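Local coordinates for bifunctional GH43-CE protein (Bacteroides eggerthii, PDB 6MLY), which probably cleaves xylose units from arabinoxylan through a family 43 glycoside hydrolase domain, and carries a carbohydrate esterase domain as well, at residues E447-F459 with W468-T480. Residues are numbered along the deposited sequence; the frame is centred on the assembly and turned at random.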
# COMPACT_ATOMS: atom_id res chain seq x y z
N GLU A 447 -5.90 2.76 2.16
CA GLU A 447 -5.70 3.57 0.96
C GLU A 447 -4.66 2.89 0.07
O GLU A 447 -3.81 2.13 0.55
CB GLU A 447 -5.22 4.98 1.32
CG GLU A 447 -6.21 5.78 2.16
CD GLU A 447 -5.92 7.26 2.23
OE1 GLU A 447 -4.82 7.62 2.72
OE2 GLU A 447 -6.78 8.06 1.78
N CYS A 448 -4.74 3.18 -1.24
CA CYS A 448 -3.84 2.64 -2.26
C CYS A 448 -3.46 3.76 -3.24
O CYS A 448 -4.33 4.40 -3.84
CB CYS A 448 -4.50 1.52 -3.06
SG CYS A 448 -4.82 0.01 -2.11
N ASP A 449 -2.15 3.98 -3.40
CA ASP A 449 -1.62 4.89 -4.42
C ASP A 449 -0.81 4.06 -5.42
O ASP A 449 0.31 3.63 -5.12
CB ASP A 449 -0.79 6.03 -3.82
CG ASP A 449 -0.53 7.16 -4.80
OD1 ASP A 449 -1.25 7.22 -5.82
OD2 ASP A 449 0.39 7.97 -4.56
N PHE A 450 -1.42 3.82 -6.58
CA PHE A 450 -0.78 3.16 -7.71
C PHE A 450 -0.23 4.21 -8.69
O PHE A 450 0.56 3.87 -9.56
CB PHE A 450 -1.76 2.19 -8.38
CG PHE A 450 -2.33 1.13 -7.47
CD1 PHE A 450 -1.54 0.08 -7.01
CD2 PHE A 450 -3.65 1.19 -7.04
CE1 PHE A 450 -2.06 -0.89 -6.17
CE2 PHE A 450 -4.17 0.22 -6.20
CZ PHE A 450 -3.37 -0.82 -5.76
N ARG A 451 -0.63 5.48 -8.52
CA ARG A 451 -0.20 6.59 -9.39
C ARG A 451 1.29 6.43 -9.72
O ARG A 451 2.13 6.52 -8.83
CB ARG A 451 -0.42 7.96 -8.72
CG ARG A 451 -1.88 8.37 -8.59
CD ARG A 451 -2.09 9.72 -7.90
NE ARG A 451 -1.49 9.78 -6.57
CZ ARG A 451 -2.05 10.33 -5.50
NH1 ARG A 451 -3.24 10.91 -5.59
NH2 ARG A 451 -1.44 10.27 -4.33
N ASN A 452 1.60 6.19 -10.99
CA ASN A 452 2.97 6.03 -11.48
C ASN A 452 3.68 4.95 -10.65
O ASN A 452 4.86 5.07 -10.31
CB ASN A 452 3.72 7.37 -11.48
CG ASN A 452 3.18 8.36 -12.49
OD1 ASN A 452 3.95 8.98 -13.23
ND2 ASN A 452 1.87 8.52 -12.54
N LYS A 453 2.93 3.89 -10.31
CA LYS A 453 3.43 2.65 -9.70
C LYS A 453 4.20 2.93 -8.40
O LYS A 453 5.12 2.18 -8.07
CB LYS A 453 4.30 1.89 -10.71
CG LYS A 453 3.53 1.00 -11.68
CD LYS A 453 4.04 1.02 -13.10
CE LYS A 453 3.72 2.32 -13.81
NZ LYS A 453 3.95 2.22 -15.27
N VAL A 454 3.79 3.96 -7.65
CA VAL A 454 4.41 4.24 -6.34
C VAL A 454 4.06 3.07 -5.39
O VAL A 454 4.90 2.66 -4.59
CB VAL A 454 4.01 5.61 -5.76
CG1 VAL A 454 4.46 6.76 -6.67
CG2 VAL A 454 2.53 5.73 -5.44
N ASP A 455 2.84 2.54 -5.53
CA ASP A 455 2.43 1.23 -4.99
C ASP A 455 2.64 1.20 -3.48
O ASP A 455 3.48 0.45 -2.98
CB ASP A 455 3.21 0.09 -5.64
CG ASP A 455 2.84 -0.19 -7.09
OD1 ASP A 455 2.00 0.55 -7.63
OD2 ASP A 455 3.40 -1.15 -7.65
N LYS A 456 1.85 2.01 -2.77
CA LYS A 456 1.95 2.16 -1.32
C LYS A 456 0.55 2.08 -0.71
O LYS A 456 -0.40 2.66 -1.25
CB LYS A 456 2.64 3.49 -0.96
CG LYS A 456 4.08 3.63 -1.42
CD LYS A 456 4.76 4.91 -0.99
CE LYS A 456 4.12 6.16 -1.55
NZ LYS A 456 5.04 7.31 -1.52
N GLY A 457 0.44 1.36 0.42
CA GLY A 457 -0.81 1.20 1.15
C GLY A 457 -0.73 1.84 2.53
O GLY A 457 0.11 1.45 3.35
N TYR A 458 -1.60 2.83 2.78
CA TYR A 458 -1.74 3.48 4.08
C TYR A 458 -2.96 2.90 4.81
O TYR A 458 -4.04 2.81 4.23
CB TYR A 458 -1.90 5.00 3.94
CG TYR A 458 -1.00 5.67 2.94
CD1 TYR A 458 0.38 5.52 2.99
CD2 TYR A 458 -1.52 6.47 1.94
CE1 TYR A 458 1.21 6.14 2.07
CE2 TYR A 458 -0.71 7.10 1.01
CZ TYR A 458 0.66 6.94 1.07
OH TYR A 458 1.46 7.56 0.15
N PHE A 459 -2.77 2.52 6.08
CA PHE A 459 -3.85 2.02 6.93
C PHE A 459 -4.20 3.06 8.00
O PHE A 459 -3.33 3.78 8.49
CB PHE A 459 -3.45 0.70 7.59
CG PHE A 459 -3.18 -0.42 6.61
CD1 PHE A 459 -1.90 -0.63 6.12
CD2 PHE A 459 -4.20 -1.25 6.18
CE1 PHE A 459 -1.66 -1.65 5.22
CE2 PHE A 459 -3.95 -2.27 5.28
CZ PHE A 459 -2.68 -2.47 4.80
N TRP A 468 -10.44 10.08 11.35
CA TRP A 468 -9.56 8.98 10.93
C TRP A 468 -8.14 9.16 11.48
O TRP A 468 -7.42 10.06 11.07
CB TRP A 468 -9.56 8.83 9.40
CG TRP A 468 -10.83 8.24 8.89
CD1 TRP A 468 -11.88 8.90 8.31
CD2 TRP A 468 -11.22 6.86 8.97
NE1 TRP A 468 -12.89 8.02 8.01
CE2 TRP A 468 -12.51 6.76 8.40
CE3 TRP A 468 -10.60 5.70 9.45
CZ2 TRP A 468 -13.18 5.54 8.31
CZ3 TRP A 468 -11.27 4.50 9.35
CH2 TRP A 468 -12.55 4.43 8.79
N LYS A 469 -7.76 8.24 12.38
CA LYS A 469 -6.46 8.20 13.04
C LYS A 469 -5.54 7.22 12.30
O LYS A 469 -5.78 6.01 12.29
CB LYS A 469 -6.62 7.75 14.50
CG LYS A 469 -7.31 8.75 15.43
CD LYS A 469 -8.11 8.10 16.54
CE LYS A 469 -8.27 8.97 17.77
NZ LYS A 469 -7.11 8.84 18.70
N ALA A 470 -4.48 7.75 11.69
CA ALA A 470 -3.45 6.96 10.99
C ALA A 470 -2.79 5.99 11.97
O ALA A 470 -2.68 6.29 13.16
CB ALA A 470 -2.43 7.89 10.36
N ILE A 471 -2.36 4.82 11.46
CA ILE A 471 -1.72 3.80 12.30
C ILE A 471 -0.76 2.94 11.47
O ILE A 471 -1.12 2.44 10.39
CB ILE A 471 -2.77 2.94 13.03
CG1 ILE A 471 -2.11 1.79 13.80
CG2 ILE A 471 -3.83 2.43 12.06
CD1 ILE A 471 -3.00 1.16 14.85
N GLY A 472 0.44 2.75 12.02
CA GLY A 472 1.47 1.87 11.49
C GLY A 472 2.24 2.53 10.35
O GLY A 472 2.05 3.74 10.06
N ASN A 473 3.10 1.71 9.70
CA ASN A 473 3.93 2.16 8.58
C ASN A 473 3.12 2.06 7.27
O ASN A 473 1.93 1.72 7.28
CB ASN A 473 5.26 1.40 8.50
CG ASN A 473 5.10 -0.09 8.29
OD1 ASN A 473 4.01 -0.58 8.01
ND2 ASN A 473 6.19 -0.83 8.44
N VAL A 474 3.78 2.41 6.16
CA VAL A 474 3.27 2.22 4.80
C VAL A 474 3.60 0.79 4.37
O VAL A 474 4.65 0.25 4.71
CB VAL A 474 3.87 3.25 3.83
CG1 VAL A 474 5.35 3.01 3.55
CG2 VAL A 474 3.10 3.31 2.52
N LEU A 475 2.67 0.19 3.60
CA LEU A 475 2.87 -1.12 2.98
C LEU A 475 3.40 -0.92 1.56
O LEU A 475 2.63 -0.59 0.65
CB LEU A 475 1.54 -1.87 2.97
CG LEU A 475 1.58 -3.25 2.32
CD1 LEU A 475 2.35 -4.23 3.19
CD2 LEU A 475 0.18 -3.77 2.03
N LYS A 476 4.71 -1.13 1.37
CA LYS A 476 5.32 -1.11 0.03
C LYS A 476 4.88 -2.36 -0.74
O LYS A 476 5.57 -3.38 -0.71
CB LYS A 476 6.85 -1.02 0.11
CG LYS A 476 7.41 0.30 0.62
CD LYS A 476 6.84 1.52 -0.08
CE LYS A 476 7.62 2.79 0.20
NZ LYS A 476 8.93 2.81 -0.50
N MET A 477 3.73 -2.26 -1.40
CA MET A 477 3.14 -3.35 -2.17
C MET A 477 4.13 -3.79 -3.26
O MET A 477 4.71 -2.95 -3.94
CB MET A 477 1.83 -2.90 -2.83
CG MET A 477 0.70 -2.67 -1.85
SD MET A 477 -0.63 -1.61 -2.55
CE MET A 477 -2.06 -2.45 -1.82
N GLN A 478 4.33 -5.11 -3.39
CA GLN A 478 5.07 -5.69 -4.51
C GLN A 478 4.22 -6.80 -5.16
O GLN A 478 3.59 -7.62 -4.46
CB GLN A 478 6.44 -6.22 -4.08
CG GLN A 478 7.36 -6.51 -5.27
CD GLN A 478 8.56 -7.38 -4.95
OE1 GLN A 478 8.90 -7.62 -3.80
NE2 GLN A 478 9.21 -7.86 -6.00
N TYR A 479 4.21 -6.82 -6.49
CA TYR A 479 3.50 -7.81 -7.28
C TYR A 479 4.35 -9.08 -7.38
O TYR A 479 5.13 -9.24 -8.32
CB TYR A 479 3.14 -7.24 -8.65
CG TYR A 479 2.29 -8.17 -9.49
CD1 TYR A 479 0.93 -8.27 -9.26
CD2 TYR A 479 2.85 -8.95 -10.49
CE1 TYR A 479 0.14 -9.13 -10.02
CE2 TYR A 479 2.07 -9.81 -11.25
CZ TYR A 479 0.71 -9.89 -11.02
OH TYR A 479 -0.07 -10.74 -11.76
N THR A 480 4.19 -9.97 -6.39
CA THR A 480 4.98 -11.20 -6.25
C THR A 480 4.22 -12.36 -6.89
O THR A 480 3.01 -12.27 -7.12
CB THR A 480 5.32 -11.45 -4.77
OG1 THR A 480 4.13 -11.69 -4.03
CG2 THR A 480 6.05 -10.29 -4.13
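Ile471 meets Phe459 where the outermost strand of a concanavalin A-like sheet joins its hairpin partner: its backbone N gives a weak hydrogen bond to Phe459 O, which also accepts from Arg518. Val474 follows, a branched residue suited to a strand; its CG2, anti to the backbone N, touches Lys456 CB and lies alongside the Tyr458 ring, 3.4 Å from CE1. Leu475 and Gly457 form an antiparallel hydrogen-bonded pair, N to O at 2.9 Å in both directions. Glycine suits this place, since a side chain would start close to Leu475 CB and Met477 CE. On the face away from Lys456, Leu475 CB meets the edge of the Phe459 ring, 3.9 Å from CE1. The aliphatic chain of Lys476 runs alongside that of Lys456, CD 3.7 Å from Lys456 CG, and Lys456 NZ hydrogen-bonds Glu520 O. An alanine in place of Lys456 would probably strip Lys476 of this flank and leave that carbonyl without its donor. Met477, long and flexible, swings CE to 3.7 Å from Cys448 SG and sets SD obliquely beside the Phe450 ring, a Met-aromatic contact. Two firm backbone bonds thus fix the register, and apolar packing lines both faces of the edge strand's pairing, with the sulfurs of Cys448 and Met477 on one.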